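Local coordinates for citrate lyase subunit beta-like protein (Mycobacterium tuberculosis H37Rv, PDB 6CHU), which is a magnesium-dependent lyase of the HpcH/HpaI aldolase family, a homotrimer tied to itaconate dissimilation and leucine catabolism, at residues A105-L110 with A132-T137. Sequence-based numbering, arbitrary orientation. Where two conformers were deposited one is given.
Sequences AQVIEL and AAADPT
Ile108 and Pro136 bring the two backbones together, their CA atoms 6.3 Å apart, where the last turn of helix 104-108 faces the type I turn Ala134-Thr137 that leads from helix 128-133 into strand 137-142. That turn is closed by the bond from Thr137 N to Ala134 O, and no hydrogen bond crosses to the helix, so apolar side chains make the join. Val107 makes the largest share of the contact. Its CG1 stands anti to the backbone N (chi1 174°) and reaches the turn, 3.9 Å from Ala134 CB and 3.7 Å from Pro136 CB. A beta-branched residue suits this place, since its methyls sit close to the helix and need no long, flexible arm. Ala134, buried, offers just one methyl, small enough to let the helix come near. Pro136 holds the second inner position of the turn with phi -73°, and its rigid ring offers an apolar surface to Val107; the ring crosses Val107 obliquely and also lies over the helix end, with CG 3.7 Å from Val107 O and 4.0 Å from Ile108 CA. Ile108, exposed, adds a looser contact, CG1 lying 4.2 Å from Pro136 CD. Thr137 OG1 comes within 3.4 Å of Val107 CG1, yet this buried hydroxyl has its polar partner in Ile131 O, back in the preceding helix, and so pins the start of the strand to that helix. Val115 of strand 114-119 touches both Val107 and Pro136, and a backbone hydrogen bond joins it to Pro136, just before the neighbouring strand 137-142. Such packing of a helix C-terminus against the loop feeding a strand belongs to the outer layer of a TIM barrel, here joining successive beta-alpha units at the ends where the strands begin.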
loop_
_atom_site.group_PDB
_atom_site.type_symbol
_atom_site.label_atom_id
_atom_site.label_comp_id
_atom_site.label_asym_id
_atom_site.label_seq_id
_atom_site.Cartn_x
_atom_site.Cartn_y
_atom_site.Cartn_z
ATOM N N ALA A 105 13.337 -9.166 15.082
ATOM C CA ALA A 105 14.188 -10.107 15.803
ATOM C C ALA A 105 15.289 -10.678 14.907
ATOM O O ALA A 105 16.418 -10.901 15.371
ATOM C CB ALA A 105 13.339 -11.226 16.410
ATOM N N GLN A 106 14.991 -10.912 13.622
ATOM C CA GLN A 106 16.030 -11.404 12.714
ATOM C C GLN A 106 17.131 -10.370 12.528
ATOM O O GLN A 106 18.305 -10.727 12.379
ATOM C CB GLN A 106 15.436 -11.783 11.351
ATOM C CG GLN A 106 14.775 -13.148 11.333
ATOM C CD GLN A 106 14.283 -13.511 9.939
ATOM O OE1 GLN A 106 14.227 -12.658 9.052
ATOM N NE2 GLN A 106 13.942 -14.783 9.740
ATOM N N VAL A 107 16.769 -9.084 12.517
ATOM C CA VAL A 107 17.775 -8.033 12.403
ATOM C C VAL A 107 18.564 -7.917 13.695
ATOM O O VAL A 107 19.801 -7.816 13.684
ATOM C CB VAL A 107 17.116 -6.693 12.021
ATOM C CG1 VAL A 107 18.153 -5.568 12.040
ATOM C CG2 VAL A 107 16.464 -6.788 10.636
ATOM N N ILE A 108 17.868 -7.950 14.833
ATOM C CA ILE A 108 18.525 -7.776 16.124
ATOM C C ILE A 108 19.520 -8.897 16.392
ATOM O O ILE A 108 20.576 -8.667 17.005
ATOM C CB ILE A 108 17.447 -7.659 17.222
ATOM C CG1 ILE A 108 16.726 -6.316 17.097
ATOM C CG2 ILE A 108 18.049 -7.832 18.632
ATOM C CD1 ILE A 108 15.428 -6.249 17.876
ATOM N N GLU A 109 19.236 -10.118 15.920
ATOM C CA GLU A 109 20.190 -11.184 16.218
ATOM C C GLU A 109 21.501 -11.039 15.454
ATOM O O GLU A 109 22.430 -11.816 15.704
ATOM C CB GLU A 109 19.565 -12.560 15.965
ATOM C CG GLU A 109 19.181 -12.866 14.539
ATOM C CD GLU A 109 18.528 -14.234 14.402
ATOM O OE1 GLU A 109 18.111 -14.601 13.279
ATOM O OE2 GLU A 109 18.423 -14.938 15.428
ATOM N N LEU A 110 21.606 -10.055 14.564
ATOM C CA LEU A 110 22.842 -9.739 13.869
ATOM C C LEU A 110 23.639 -8.618 14.533
ATOM O O LEU A 110 24.760 -8.347 14.093
ATOM C CB LEU A 110 22.544 -9.362 12.411
ATOM C CG LEU A 110 21.813 -10.450 11.612
ATOM C CD1 LEU A 110 21.398 -9.973 10.203
ATOM C CD2 LEU A 110 22.680 -11.721 11.540
ATOM N N ALA A 132 12.508 -1.921 9.712
ATOM C CA ALA A 132 13.248 -0.673 9.519
ATOM C C ALA A 132 13.597 0.004 10.839
ATOM O O ALA A 132 14.654 0.640 10.950
ATOM C CB ALA A 132 12.439 0.286 8.638
ATOM N N ALA A 133 12.721 -0.096 11.839
ATOM C CA ALA A 133 12.948 0.573 13.114
ATOM C C ALA A 133 13.962 -0.146 13.995
ATOM O O ALA A 133 14.440 0.445 14.976
ATOM C CB ALA A 133 11.623 0.712 13.860
ATOM N N ALA A 134 14.285 -1.402 13.686
ATOM C CA ALA A 134 15.219 -2.173 14.509
ATOM C C ALA A 134 16.562 -1.457 14.608
ATOM O O ALA A 134 17.058 -0.911 13.629
ATOM C CB ALA A 134 15.404 -3.572 13.916
ATOM N N ASP A 135 17.155 -1.470 15.807
ATOM C CA ASP A 135 18.367 -0.682 16.035
ATOM C C ASP A 135 19.520 -0.989 15.073
ATOM O O ASP A 135 20.231 -0.041 14.697
ATOM C CB ASP A 135 18.823 -0.847 17.492
ATOM C CG ASP A 135 18.118 0.115 18.450
ATOM O OD1 ASP A 135 17.403 1.031 17.989
ATOM O OD2 ASP A 135 18.290 -0.048 19.677
ATOM N N PRO A 136 19.778 -2.236 14.648
ATOM C CA PRO A 136 20.888 -2.464 13.702
ATOM C C PRO A 136 20.627 -1.990 12.283
ATOM O O PRO A 136 21.584 -1.916 11.501
ATOM C CB PRO A 136 21.077 -3.988 13.738
ATOM C CG PRO A 136 20.490 -4.401 15.061
ATOM C CD PRO A 136 19.278 -3.523 15.166
ATOM N N THR A 137 19.380 -1.696 11.910
ATOM C CA THR A 137 19.066 -1.457 10.505
ATOM C C THR A 137 19.678 -0.142 10.039
ATOM O O THR A 137 19.522 0.896 10.691
ATOM C CB THR A 137 17.554 -1.438 10.290
ATOM O OG1 THR A 137 16.998 -2.709 10.661
ATOM C CG2 THR A 137 17.207 -1.142 8.817
#